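Local structure of protein piwi (Drosophila melanogaster, 6KR6) at residues Q758-N770 and T774-K786. The protein binds piRNAs and forms complexes with them that govern the methylation and repression of transposable elements. Sequence-based numbering, arbitrary orientation.
With HG (mercury (II) ion), chain G; nucleotides of chain B.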
loop_
_atom_site.group_PDB
_atom_site.type_symbol
_atom_site.label_atom_id
_atom_site.label_comp_id
_atom_site.label_asym_id
_atom_site.label_seq_id
_atom_site.Cartn_x
_atom_site.Cartn_y
_atom_site.Cartn_z
ATOM N N GLN A 758 11.027 -11.762 13.836
ATOM C CA GLN A 758 9.957 -10.838 14.194
ATOM C C GLN A 758 10.417 -9.833 15.245
ATOM O O GLN A 758 10.085 -8.642 15.161
ATOM C CB GLN A 758 8.745 -11.625 14.686
ATOM C CG GLN A 758 8.120 -12.526 13.629
ATOM C CD GLN A 758 7.216 -13.582 14.229
ATOM O OE1 GLN A 758 7.135 -13.724 15.449
ATOM N NE2 GLN A 758 6.532 -14.333 13.373
ATOM N N LYS A 759 11.190 -10.288 16.237
ATOM C CA LYS A 759 11.704 -9.369 17.247
ATOM C C LYS A 759 12.679 -8.370 16.637
ATOM O O LYS A 759 12.669 -7.188 16.995
ATOM C CB LYS A 759 12.372 -10.145 18.384
ATOM C CG LYS A 759 12.628 -9.307 19.629
ATOM C CD LYS A 759 13.269 -10.119 20.743
ATOM C CE LYS A 759 14.743 -10.378 20.469
ATOM N NZ LYS A 759 15.405 -11.066 21.612
ATOM N N LEU A 760 13.520 -8.823 15.704
ATOM C CA LEU A 760 14.438 -7.909 15.030
ATOM C C LEU A 760 13.681 -6.868 14.217
ATOM O O LEU A 760 14.071 -5.695 14.177
ATOM C CB LEU A 760 15.400 -8.692 14.137
ATOM C CG LEU A 760 16.298 -7.868 13.210
ATOM C CD1 LEU A 760 17.153 -6.892 14.004
ATOM C CD2 LEU A 760 17.171 -8.779 12.361
ATOM N N THR A 761 12.596 -7.277 13.557
ATOM C CA THR A 761 11.804 -6.320 12.790
ATOM C C THR A 761 11.118 -5.311 13.707
ATOM O O THR A 761 11.092 -4.106 13.412
ATOM C CB THR A 761 10.777 -7.060 11.934
ATOM O OG1 THR A 761 11.443 -8.061 11.151
ATOM C CG2 THR A 761 10.068 -6.093 11.007
ATOM N N TYR A 762 10.570 -5.779 14.830
ATOM C CA TYR A 762 9.968 -4.857 15.789
ATOM C C TYR A 762 11.006 -3.885 16.341
ATOM O O TYR A 762 10.704 -2.707 16.569
ATOM C CB TYR A 762 9.295 -5.638 16.920
ATOM C CG TYR A 762 8.482 -4.774 17.863
ATOM C CD1 TYR A 762 7.460 -3.962 17.389
ATOM C CD2 TYR A 762 8.729 -4.782 19.231
ATOM C CE1 TYR A 762 6.714 -3.175 18.246
ATOM C CE2 TYR A 762 7.986 -4.000 20.096
ATOM C CZ TYR A 762 6.981 -3.200 19.599
ATOM O OH TYR A 762 6.240 -2.420 20.457
ATOM N N LYS A 763 12.237 -4.361 16.555
ATOM C CA LYS A 763 13.323 -3.473 16.963
ATOM C C LYS A 763 13.599 -2.418 15.901
ATOM O O LYS A 763 13.661 -1.219 16.197
ATOM C CB LYS A 763 14.590 -4.283 17.242
ATOM C CG LYS A 763 14.624 -4.987 18.585
ATOM C CD LYS A 763 15.897 -5.806 18.724
ATOM C CE LYS A 763 15.922 -6.604 20.017
ATOM N NZ LYS A 763 15.903 -5.730 21.223
ATOM N N MET A 764 13.773 -2.853 14.649
ATOM C CA MET A 764 14.041 -1.922 13.560
ATOM C C MET A 764 12.900 -0.939 13.352
ATOM O O MET A 764 13.096 0.097 12.708
ATOM C CB MET A 764 14.315 -2.688 12.263
ATOM C CG MET A 764 15.548 -3.581 12.310
ATOM S SD MET A 764 17.054 -2.700 12.764
ATOM C CE MET A 764 17.101 -1.431 11.503
ATOM N N CYS A 765 11.710 -1.250 13.865
ATOM C CA CYS A 765 10.601 -0.302 13.841
ATOM C C CYS A 765 10.756 0.849 14.836
ATOM O O CYS A 765 9.907 1.747 14.843
ATOM C CB CYS A 765 9.281 -1.031 14.105
ATOM S SG CYS A 765 8.571 -1.835 12.649
ATOM N N HIS A 766 11.805 0.860 15.661
ATOM C CA HIS A 766 11.977 1.875 16.697
ATOM C C HIS A 766 12.914 3.012 16.299
ATOM O O HIS A 766 13.162 3.899 17.121
ATOM C CB HIS A 766 12.516 1.237 17.988
ATOM C CG HIS A 766 11.512 0.417 18.739
ATOM N ND1 HIS A 766 11.167 -0.863 18.364
ATOM C CD2 HIS A 766 10.798 0.688 19.857
ATOM C CE1 HIS A 766 10.273 -1.341 19.213
ATOM N NE2 HIS A 766 10.032 -0.420 20.128
ATOM N N LEU A 767 13.438 3.018 15.072
ATOM C CA LEU A 767 14.597 3.837 14.735
ATOM C C LEU A 767 14.295 4.940 13.722
ATOM O O LEU A 767 15.201 5.407 13.027
ATOM C CB LEU A 767 15.730 2.951 14.219
ATOM C CG LEU A 767 16.364 1.971 15.210
ATOM C CD1 LEU A 767 17.205 0.942 14.474
ATOM C CD2 LEU A 767 17.205 2.713 16.237
ATOM N N TYR A 768 13.041 5.376 13.620
ATOM C CA TYR A 768 12.698 6.513 12.769
ATOM C C TYR A 768 12.736 7.772 13.626
ATOM O O TYR A 768 11.849 7.996 14.455
ATOM C CB TYR A 768 11.334 6.329 12.112
ATOM C CG TYR A 768 11.014 7.402 11.092
ATOM C CD1 TYR A 768 11.760 7.522 9.927
ATOM C CD2 TYR A 768 9.969 8.294 11.295
ATOM C CE1 TYR A 768 11.479 8.503 8.994
ATOM C CE2 TYR A 768 9.676 9.274 10.366
ATOM C CZ TYR A 768 10.434 9.374 9.219
ATOM O OH TYR A 768 10.145 10.350 8.294
ATOM N N TYR A 769 13.756 8.602 13.413
ATOM C CA TYR A 769 14.067 9.691 14.330
ATOM C C TYR A 769 13.130 10.887 14.208
ATOM O O TYR A 769 13.138 11.744 15.098
ATOM C CB TYR A 769 15.514 10.135 14.119
ATOM C CG TYR A 769 16.517 9.058 14.463
ATOM C CD1 TYR A 769 16.343 8.256 15.585
ATOM C CD2 TYR A 769 17.628 8.832 13.662
ATOM C CE1 TYR A 769 17.251 7.266 15.903
ATOM C CE2 TYR A 769 18.541 7.843 13.971
ATOM C CZ TYR A 769 18.348 7.065 15.093
ATOM O OH TYR A 769 19.255 6.079 15.401
ATOM N N ASN A 770 12.330 10.976 13.146
ATOM C CA ASN A 770 11.337 12.037 13.063
ATOM C C ASN A 770 10.092 11.744 13.889
ATOM O O ASN A 770 9.225 12.617 14.004
ATOM C CB ASN A 770 10.933 12.285 11.606
ATOM C CG ASN A 770 11.713 13.418 10.968
ATOM O OD1 ASN A 770 12.761 13.824 11.469
ATOM N ND2 ASN A 770 11.203 13.936 9.855
ATOM N N THR A 774 7.348 4.012 17.884
ATOM C CA THR A 774 7.377 3.018 16.820
ATOM C C THR A 774 6.612 3.519 15.601
ATOM O O THR A 774 5.619 4.244 15.714
ATOM C CB THR A 774 6.785 1.695 17.298
ATOM O OG1 THR A 774 5.504 1.928 17.897
ATOM C CG2 THR A 774 7.701 1.032 18.307
ATOM N N THR A 775 7.089 3.129 14.424
ATOM C CA THR A 775 6.459 3.480 13.161
ATOM C C THR A 775 5.752 2.263 12.577
ATOM O O THR A 775 5.927 1.132 13.034
ATOM C CB THR A 775 7.493 4.036 12.174
ATOM O OG1 THR A 775 8.697 3.265 12.260
ATOM C CG2 THR A 775 7.806 5.490 12.495
ATOM N N ARG A 776 4.931 2.514 11.553
ATOM C CA ARG A 776 4.161 1.432 10.949
ATOM C C ARG A 776 5.053 0.457 10.191
ATOM O O ARG A 776 4.704 -0.722 10.056
ATOM C CB ARG A 776 3.090 2.004 10.021
ATOM N N VAL A 777 6.199 0.919 9.699
ATOM C CA VAL A 777 7.113 0.086 8.921
ATOM C C VAL A 777 8.487 0.115 9.581
ATOM O O VAL A 777 8.725 0.955 10.461
ATOM C CB VAL A 777 7.193 0.564 7.461
ATOM C CG1 VAL A 777 5.816 0.566 6.821
ATOM C CG2 VAL A 777 7.836 1.943 7.387
ATOM N N PRO A 778 9.407 -0.780 9.215
ATOM C CA PRO A 778 10.794 -0.638 9.672
ATOM C C PRO A 778 11.358 0.735 9.325
ATOM O O PRO A 778 10.948 1.371 8.352
ATOM C CB PRO A 778 11.525 -1.758 8.926
ATOM C CG PRO A 778 10.486 -2.810 8.760
ATOM C CD PRO A 778 9.178 -2.084 8.562
ATOM N N ALA A 779 12.320 1.181 10.137
ATOM C CA ALA A 779 12.800 2.558 10.049
ATOM C C ALA A 779 13.445 2.851 8.701
ATOM O O ALA A 779 13.207 3.911 8.111
ATOM C CB ALA A 779 13.785 2.839 11.177
ATOM N N VAL A 780 14.275 1.931 8.204
ATOM C CA VAL A 780 14.929 2.150 6.916
ATOM C C VAL A 780 13.902 2.281 5.799
ATOM O O VAL A 780 14.093 3.060 4.858
ATOM C CB VAL A 780 15.943 1.025 6.633
ATOM C CG1 VAL A 780 17.120 1.117 7.593
ATOM C CG2 VAL A 780 15.273 -0.335 6.747
ATOM N N CYS A 781 12.788 1.552 5.893
ATOM C CA CYS A 781 11.755 1.643 4.864
ATOM C C CYS A 781 11.068 3.004 4.888
ATOM O O CYS A 781 10.799 3.593 3.832
ATOM C CB CYS A 781 10.735 0.519 5.049
ATOM S SG CYS A 781 10.204 -0.296 3.525
ATOM N N GLN A 782 10.775 3.522 6.084
ATOM C CA GLN A 782 10.183 4.851 6.191
ATOM C C GLN A 782 11.160 5.924 5.720
ATOM O O GLN A 782 10.755 6.912 5.096
ATOM C CB GLN A 782 9.742 5.113 7.631
ATOM C CG GLN A 782 8.986 6.418 7.828
ATOM C CD GLN A 782 7.519 6.311 7.461
ATOM O OE1 GLN A 782 6.886 5.276 7.674
ATOM N NE2 GLN A 782 6.969 7.385 6.905
ATOM N N TYR A 783 12.453 5.740 6.002
ATOM C CA TYR A 783 13.470 6.648 5.478
ATOM C C TYR A 783 13.481 6.638 3.956
ATOM O O TYR A 783 13.564 7.696 3.319
ATOM C CB TYR A 783 14.849 6.264 6.015
ATOM C CG TYR A 783 15.097 6.616 7.468
ATOM C CD1 TYR A 783 14.768 7.870 7.967
ATOM C CD2 TYR A 783 15.670 5.695 8.336
ATOM C CE1 TYR A 783 14.999 8.192 9.290
ATOM C CE2 TYR A 783 15.902 6.008 9.661
ATOM C CZ TYR A 783 15.564 7.257 10.131
ATOM O OH TYR A 783 15.795 7.570 11.450
ATOM N N ALA A 784 13.408 5.447 3.356
ATOM C CA ALA A 784 13.390 5.350 1.901
ATOM C C ALA A 784 12.157 6.027 1.321
ATOM O O ALA A 784 12.252 6.736 0.313
ATOM C CB ALA A 784 13.452 3.887 1.468
ATOM N N LYS A 785 10.993 5.825 1.945
ATOM C CA LYS A 785 9.788 6.490 1.456
ATOM C C LYS A 785 9.913 8.002 1.573
ATOM O O LYS A 785 9.543 8.735 0.648
ATOM C CB LYS A 785 8.550 6.000 2.209
ATOM C CG LYS A 785 7.244 6.320 1.483
ATOM C CD LYS A 785 6.018 6.169 2.374
ATOM C CE LYS A 785 5.718 7.455 3.131
ATOM N NZ LYS A 785 4.404 7.383 3.831
ATOM N N LYS A 786 10.443 8.488 2.699
ATOM C CA LYS A 786 10.629 9.924 2.885
ATOM C C LYS A 786 11.537 10.503 1.807
ATOM O O LYS A 786 11.208 11.516 1.177
ATOM C CB LYS A 786 11.205 10.196 4.276
ATOM C CG LYS A 786 11.301 11.670 4.648
ATOM C CD LYS A 786 9.980 12.192 5.193
ATOM C CE LYS A 786 10.058 13.676 5.524
ATOM N NZ LYS A 786 10.124 14.512 4.295
HETATM HG HG HG G . 8.308 1.691 3.526
ATOM P P U B 4 7.052 13.200 8.944
ATOM O OP1 U B 4 8.308 12.495 8.585
ATOM O OP2 U B 4 6.694 14.474 8.267
ATOM O "O5'" U B 4 5.850 12.178 8.734
ATOM C "C5'" U B 4 5.698 11.057 9.596
ATOM C "C4'" U B 4 4.248 10.756 9.873
ATOM O "O4'" U B 4 3.617 11.930 10.455
ATOM C "C3'" U B 4 3.413 10.379 8.650
ATOM O "O3'" U B 4 2.476 9.360 9.000
ATOM C "C2'" U B 4 2.671 11.673 8.325
ATOM O "O2'" U B 4 1.450 11.495 7.639
ATOM C "C1'" U B 4 2.462 12.271 9.713
ATOM N N1 U B 4 2.323 13.735 9.709
ATOM C C2 U B 4 1.566 14.325 10.704
ATOM O O2 U B 4 1.030 13.689 11.597
ATOM N N3 U B 4 1.474 15.692 10.626
ATOM C C4 U B 4 2.038 16.511 9.668
ATOM O O4 U B 4 1.862 17.728 9.730
ATOM C C5 U B 4 2.795 15.825 8.666
ATOM C C6 U B 4 2.905 14.493 8.719
ATOM P P U B 3 8.918 18.261 9.652
ATOM O OP1 U B 3 9.981 17.515 8.929
ATOM O OP2 U B 3 7.989 19.144 8.903
ATOM O "O5'" U B 3 8.051 17.201 10.465
ATOM C "C5'" U B 3 8.677 16.163 11.205
ATOM C "C4'" U B 3 7.662 15.329 11.948
ATOM O "O4'" U B 3 6.910 16.162 12.862
ATOM C "C3'" U B 3 6.598 14.654 11.096
ATOM O "O3'" U B 3 7.070 13.441 10.533
ATOM C "C2'" U B 3 5.445 14.449 12.079
ATOM O "O2'" U B 3 5.614 13.245 12.811
ATOM C "C1'" U B 3 5.616 15.633 13.040
ATOM N N1 U B 3 4.610 16.704 12.848
ATOM C C2 U B 3 3.423 16.575 13.548
ATOM O O2 U B 3 3.191 15.627 14.280
ATOM N N3 U B 3 2.516 17.588 13.359
ATOM C C4 U B 3 2.675 18.701 12.560
ATOM O O4 U B 3 1.764 19.528 12.493
ATOM C C5 U B 3 3.930 18.769 11.874
ATOM C C6 U B 3 4.834 17.794 12.038
#
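The Tyr768 side chain runs alongside the first turns of helix 779-795, with Gln782, Tyr783 and Thr775 packed around its ring. CG of Gln782 sits over the centre of one face of the Tyr768 ring, a CH-pi contact 3.5 Å from the centroid. The Tyr783 ring meets the Tyr768 ring obliquely, with planes at 48° and CD1 of Tyr768 3.4 Å from CE1 of Tyr783. CG2 of Thr775 packs against CB of Tyr768. With CG anti to the backbone N (chi1 -173°), the Tyr768 ring extends to the RNA. There its OH donates a hydrogen bond of 2.8 Å to OP1 of U4 of chain B, which lies at the ring edge, in plane. CD of Lys786 passes beside the same hydroxyl. A phenylalanine here lacks the hydroxyl and would probably leave the U4 phosphate less firmly held. The Tyr783 hydroxyl reaches the backbone of the other segment: Tyr769 N donates to it at 3.0 Å, and it makes a weak bond to Leu767 O. CB of Ala779 fits against CB of Leu767. Ala779 N bonds to Met764 O at 2.9 Å, and Thr775 N bonds to Cys765 O. CG2 of Thr774 rests on one face of the His766 ring, 3.5 Å from its centroid, while OG1 of Thr774 bonds to Ser730. Asn770 ND2 bonds to Leu810 O and only weakly to U4 of chain B. Leu810 and Gln556 bind a zinc ion, at a probable magnesium site. The contact joins the end of helix 754-764 and the loop after it to the start of helix 779-795 in the RNase H-like Piwi domain. It meets the RNA backbone at U4 of chain B, consistent with the guide-binding channel of Argonaute proteins near the guide 5' end.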